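Molybdopterin adenylyltransferase (Pyrococcus furiosus, PDB 4LHB) catalyses the ATP-dependent adenylylation of molybdopterin, releasing diphosphate, a step in the biosynthesis of the molybdenum cofactor. Local coordinates at residues T37-A43 / I70-D74; H65-K69 / E84-A90. All blocks are in the same frame, centred on the assembly; numbering follows the deposited sequence.

Interaction 1 (T37-A43 / I70-D74); sequences TVSDKGA and IVPDD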
loop_
_atom_site.group_PDB
_atom_site.type_symbol
_atom_site.label_atom_id
_atom_site.label_comp_id
_atom_site.label_asym_id
_atom_site.label_seq_id
_atom_site.Cartn_x
_atom_site.Cartn_y
_atom_site.Cartn_z
ATOM N N THR C 37 20.045 -16.634 10.868
ATOM C CA THR C 37 19.114 -16.926 11.956
ATOM C C THR C 37 18.939 -15.610 12.722
ATOM O O THR C 37 19.911 -14.941 13.027
ATOM C CB THR C 37 19.560 -18.132 12.845
ATOM O OG1 THR C 37 20.320 -17.670 13.948
ATOM C CG2 THR C 37 20.398 -19.091 12.085
ATOM N N VAL C 38 17.708 -15.187 12.942
ATOM C CA VAL C 38 17.493 -13.946 13.665
ATOM C C VAL C 38 16.940 -14.221 15.085
ATOM O O VAL C 38 15.834 -14.787 15.262
ATOM C CB VAL C 38 16.690 -12.898 12.830
ATOM C CG1 VAL C 38 16.687 -13.250 11.328
ATOM C CG2 VAL C 38 15.297 -12.679 13.356
ATOM N N SER C 39 17.755 -13.840 16.086
ATOM C CA SER C 39 17.520 -14.184 17.502
ATOM C C SER C 39 18.332 -13.281 18.438
ATOM O O SER C 39 19.580 -13.327 18.441
ATOM C CB SER C 39 17.925 -15.648 17.794
ATOM O OG SER C 39 17.488 -16.088 19.098
ATOM N N ASP C 40 17.633 -12.487 19.248
ATOM C CA ASP C 40 18.317 -11.654 20.240
ATOM C C ASP C 40 19.180 -12.555 21.128
ATOM O O ASP C 40 20.399 -12.352 21.215
ATOM C CB ASP C 40 17.320 -10.809 21.039
ATOM C CG ASP C 40 16.946 -9.504 20.334
ATOM O OD1 ASP C 40 15.904 -8.900 20.667
ATOM O OD2 ASP C 40 17.696 -9.046 19.451
ATOM N N LYS C 41 18.570 -13.586 21.712
ATOM C CA LYS C 41 19.305 -14.547 22.578
ATOM C C LYS C 41 20.480 -15.196 21.828
ATOM O O LYS C 41 21.626 -15.148 22.282
ATOM C CB LYS C 41 18.361 -15.592 23.223
ATOM C CG LYS C 41 17.485 -15.011 24.365
ATOM C CD LYS C 41 16.399 -15.942 24.976
ATOM C CE LYS C 41 15.278 -16.304 23.978
ATOM N NZ LYS C 41 13.893 -16.447 24.537
ATOM N N GLY C 42 20.212 -15.724 20.640
ATOM C CA GLY C 42 21.268 -16.312 19.821
ATOM C C GLY C 42 22.423 -15.393 19.467
ATOM O O GLY C 42 23.594 -15.780 19.580
ATOM N N ALA C 43 22.105 -14.180 19.019
ATOM C CA ALA C 43 23.149 -13.220 18.637
ATOM C C ALA C 43 24.078 -12.832 19.813
ATOM O O ALA C 43 25.167 -12.282 19.580
ATOM C CB ALA C 43 22.517 -11.969 18.038
ATOM N N ILE C 70 24.363 -15.014 12.657
ATOM C CA ILE C 70 23.295 -14.958 13.674
ATOM C C ILE C 70 23.201 -13.504 13.927
ATOM O O ILE C 70 24.223 -12.878 14.170
ATOM C CB ILE C 70 23.661 -15.625 15.004
ATOM C CG1 ILE C 70 24.292 -16.995 14.742
ATOM C CG2 ILE C 70 22.432 -15.799 15.907
ATOM C CD1 ILE C 70 23.738 -18.117 15.633
ATOM N N VAL C 71 22.011 -12.940 13.820
ATOM C CA VAL C 71 21.826 -11.489 14.043
ATOM C C VAL C 71 20.707 -11.245 15.059
ATOM O O VAL C 71 19.750 -12.010 15.183
ATOM C CB VAL C 71 21.520 -10.731 12.717
ATOM C CG1 VAL C 71 22.675 -10.849 11.724
ATOM C CG2 VAL C 71 20.188 -11.166 12.082
ATOM N N PRO C 72 20.803 -10.172 15.803
ATOM C CA PRO C 72 19.683 -9.841 16.674
ATOM C C PRO C 72 18.373 -9.559 15.907
ATOM O O PRO C 72 18.403 -9.333 14.705
ATOM C CB PRO C 72 20.162 -8.578 17.375
ATOM C CG PRO C 72 21.153 -8.016 16.455
ATOM C CD PRO C 72 21.850 -9.159 15.833
ATOM N N ASP C 73 17.246 -9.550 16.613
ATOM C CA ASP C 73 15.945 -9.274 16.011
ATOM C C ASP C 73 15.867 -7.790 15.761
ATOM O O ASP C 73 15.185 -7.074 16.451
ATOM C CB ASP C 73 14.793 -9.804 16.899
ATOM C CG ASP C 73 13.542 -10.322 16.069
ATOM O OD1 ASP C 73 12.782 -11.092 16.696
ATOM O OD2 ASP C 73 13.273 -10.000 14.832
ATOM N N ASP C 74 16.585 -7.334 14.743
ATOM C CA ASP C 74 16.849 -5.917 14.485
ATOM C C ASP C 74 16.872 -5.656 12.948
ATOM O O ASP C 74 17.707 -6.185 12.221
ATOM C CB ASP C 74 18.205 -5.564 15.098
ATOM C CG ASP C 74 18.632 -4.093 14.847
ATOM O OD1 ASP C 74 19.032 -3.740 13.736
ATOM O OD2 ASP C 74 18.598 -3.289 15.785
#
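I70, T37 and D73 bury the most surface here, where two neighbouring parallel strands run out at their C-terminal ends and their following loops stay together. I70 and T37 share one face of the sheet. The isoleucine's CG2 branch, anti to its own backbone N, lies 3.4 Å from T37 OG1 and also packs 3.5 Å from A43 N, wedged between the strand and the first turn of the short, weakly bonded helix that follows S39. CD1 of I70 reaches the same threonine hydroxyl from further out.

The backbones are joined by two bonds: V71 N gives to T37 O at 3.0 Å, and S39 N to V71 O at 2.9 Å. V38 and V71 lie on the other face, against V78 of helix 75-87, with V38 CB 4.0 Å from V71 CG2.

Past the strands, D73 and D40 take over. D73 N donates to D40 OD2 over 2.9 Å, coming from above the carboxylate plane, 57° out of it; chi1 of -84° sets the D40 carboxylate beside its own backbone N, across from the D73 amide. The same oxygen accepts from Q150 NE2 of the second subunit, and the D73 carbonyl takes a bond from that amide too. D73 OD2 lies 3.7 Å from V38 CG2. A43 CB packs against the start of the proline, 3.3 Å from P72 N and close to P72 CD as well.

S39 caps the short helix, its OG accepting from G42 N. Adjacent parallel strands that release their loops at the same edge are characteristic of the Rossmann-like alpha/beta fold of the MoaB/Mog family, in which such C-terminal loops commonly form the ligand-binding side.

Interaction 2 (H65-K69 / E84-A90); sequences HVYYK and EAIKSGA
This is strand-to-helix packing within a beta-alpha-beta unit: strand 64-71, outermost in the sheet of this chain, meets the last turns of helix 75-87, the connection to strand 92-96, where a Schellman motif ends the helix. Y67 and V66 bury the most surface. With CG anti to its backbone N (chi1 -173°), the tyrosine points its ring at the helix and lays one face over the A85 backbone; A85 N stands 3.7 Å above the ring plane, over its centre, and A85 CB adds a CH-pi contact to the same ring, 4.2 Å from the centroid.

Beside the strand's start, V66 CG2 rests 4.0 Å from A90 CB and about as far from S88 O, just where G89, with positive phi, turns the chain out of the helix. S88 OG bonds back to E84 O, which thus accepts from both the amide and the hydroxyl of S88, arriving from opposite faces of the carbonyl plane.

E84 stretches out beyond CG to the ring's edge. Its OE1 pairs with K87 of the second subunit, while OE2 takes a long salt bridge from K69 NZ (3.6 Å) and a hydrogen bond from Y67 OH, at 2.5 Å doubtfully short.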
loop_
_atom_site.group_PDB
_atom_site.type_symbol
_atom_site.label_atom_id
_atom_site.label_comp_id
_atom_site.label_asym_id
_atom_site.label_seq_id
_atom_site.Cartn_x
_atom_site.Cartn_y
_atom_site.Cartn_z
ATOM N N HIS C 65 26.849 -23.737 0.051
ATOM C CA HIS C 65 26.650 -22.813 1.188
ATOM C C HIS C 65 27.647 -21.740 1.124
ATOM O O HIS C 65 28.806 -22.047 1.181
ATOM C CB HIS C 65 26.863 -23.582 2.470
ATOM C CG HIS C 65 26.822 -22.747 3.726
ATOM N ND1 HIS C 65 26.003 -21.672 3.875
ATOM C CD2 HIS C 65 27.490 -22.898 4.931
ATOM C CE1 HIS C 65 26.158 -21.174 5.105
ATOM N NE2 HIS C 65 27.064 -21.923 5.746
ATOM N N VAL C 66 27.245 -20.474 0.997
ATOM C CA VAL C 66 28.230 -19.374 0.901
ATOM C C VAL C 66 28.205 -18.342 2.037
ATOM O O VAL C 66 29.004 -17.419 2.036
ATOM C CB VAL C 66 28.091 -18.614 -0.439
ATOM C CG1 VAL C 66 28.309 -19.570 -1.594
ATOM C CG2 VAL C 66 26.727 -17.913 -0.548
ATOM N N TYR C 67 27.301 -18.473 2.999
ATOM C CA TYR C 67 27.114 -17.423 4.025
ATOM C C TYR C 67 26.256 -17.884 5.162
ATOM O O TYR C 67 25.211 -18.472 4.945
ATOM C CB TYR C 67 26.446 -16.189 3.417
ATOM C CG TYR C 67 26.369 -14.992 4.336
ATOM C CD1 TYR C 67 27.314 -13.994 4.260
ATOM C CD2 TYR C 67 25.338 -14.851 5.290
ATOM C CE1 TYR C 67 27.252 -12.886 5.091
ATOM C CE2 TYR C 67 25.285 -13.766 6.125
ATOM C CZ TYR C 67 26.246 -12.776 6.014
ATOM O OH TYR C 67 26.211 -11.632 6.807
ATOM N N TYR C 68 26.695 -17.565 6.372
ATOM C CA TYR C 68 25.926 -17.787 7.615
ATOM C C TYR C 68 26.201 -16.663 8.664
ATOM O O TYR C 68 27.334 -16.174 8.775
ATOM C CB TYR C 68 26.240 -19.143 8.184
ATOM C CG TYR C 68 25.694 -19.396 9.544
ATOM C CD1 TYR C 68 24.349 -19.368 9.787
ATOM C CD2 TYR C 68 26.545 -19.710 10.597
ATOM C CE1 TYR C 68 23.840 -19.630 11.051
ATOM C CE2 TYR C 68 26.062 -19.956 11.868
ATOM C CZ TYR C 68 24.710 -19.915 12.097
ATOM O OH TYR C 68 24.254 -20.205 13.356
ATOM N N LYS C 69 25.151 -16.227 9.377
ATOM C CA LYS C 69 25.286 -15.226 10.422
ATOM C C LYS C 69 24.103 -15.254 11.357
ATOM O O LYS C 69 22.976 -15.541 10.913
ATOM C CB LYS C 69 25.437 -13.846 9.837
ATOM C CG LYS C 69 25.742 -12.795 10.892
ATOM C CD LYS C 69 26.693 -11.716 10.388
ATOM C CE LYS C 69 26.560 -10.345 11.083
ATOM N NZ LYS C 69 26.993 -9.267 10.126
ATOM N N GLU C 84 24.723 -9.041 2.508
ATOM C CA GLU C 84 26.015 -9.686 2.504
ATOM C C GLU C 84 25.903 -11.098 1.877
ATOM O O GLU C 84 26.733 -11.480 1.093
ATOM C CB GLU C 84 26.586 -9.793 3.921
ATOM C CG GLU C 84 27.275 -8.541 4.423
ATOM C CD GLU C 84 27.962 -8.739 5.773
ATOM O OE1 GLU C 84 28.896 -7.985 6.016
ATOM O OE2 GLU C 84 27.575 -9.607 6.583
ATOM N N ALA C 85 24.890 -11.851 2.267
ATOM C CA ALA C 85 24.616 -13.128 1.656
ATOM C C ALA C 85 24.537 -12.938 0.135
ATOM O O ALA C 85 25.182 -13.650 -0.634
ATOM C CB ALA C 85 23.318 -13.742 2.209
ATOM N N ILE C 86 23.791 -11.928 -0.297
ATOM C CA ILE C 86 23.636 -11.690 -1.694
ATOM C C ILE C 86 24.961 -11.275 -2.333
ATOM O O ILE C 86 25.257 -11.706 -3.419
ATOM C CB ILE C 86 22.502 -10.695 -1.986
ATOM C CG1 ILE C 86 21.150 -11.304 -1.651
ATOM C CG2 ILE C 86 22.472 -10.286 -3.441
ATOM C CD1 ILE C 86 20.032 -10.271 -1.599
ATOM N N LYS C 87 25.740 -10.419 -1.700
ATOM C CA LYS C 87 26.994 -9.972 -2.317
ATOM C C LYS C 87 27.943 -11.153 -2.448
ATOM O O LYS C 87 28.659 -11.249 -3.423
ATOM C CB LYS C 87 27.701 -8.865 -1.541
ATOM C CG LYS C 87 28.764 -8.150 -2.365
ATOM C CD LYS C 87 29.833 -7.519 -1.502
ATOM C CE LYS C 87 30.944 -6.877 -2.335
ATOM N NZ LYS C 87 30.881 -5.389 -2.408
ATOM N N SER C 88 27.918 -12.072 -1.497
ATOM C CA SER C 88 28.710 -13.292 -1.628
ATOM C C SER C 88 28.290 -14.257 -2.736
ATOM O O SER C 88 28.762 -15.387 -2.724
ATOM C CB SER C 88 28.582 -14.082 -0.348
ATOM O OG SER C 88 28.899 -13.237 0.682
ATOM N N GLY C 89 27.330 -13.860 -3.581
ATOM C CA GLY C 89 26.821 -14.660 -4.685
ATOM C C GLY C 89 25.641 -15.561 -4.371
ATOM O O GLY C 89 25.255 -16.365 -5.230
ATOM N N ALA C 90 25.037 -15.480 -3.180
ATOM C CA ALA C 90 23.820 -16.293 -2.935
ATOM C C ALA C 90 22.677 -15.979 -3.896
ATOM O O ALA C 90 22.390 -14.807 -4.145
ATOM C CB ALA C 90 23.316 -16.124 -1.526
#

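Both interactions draw on strand 64-71: interaction 2 uses its beginning and middle, interaction 1 its end, and their centres lie about 17 Å apart. Along the chain the segments alternate in the order 37-43, 65-69, 70-74, 84-90, and 65-69 runs directly into 70-74. They meet at the sheet, where T37 N probably bonds to K69 O, 3.1 Å away, and T37 CG2 packs on the Y68 ring. Interaction 1 pairs this strand with its neighbour 32-38; interaction 2 lays helix 75-87 against it. Both also touch the second subunit, interaction 1 through the loop residues after the strands and interaction 2 chiefly through helix 75-87.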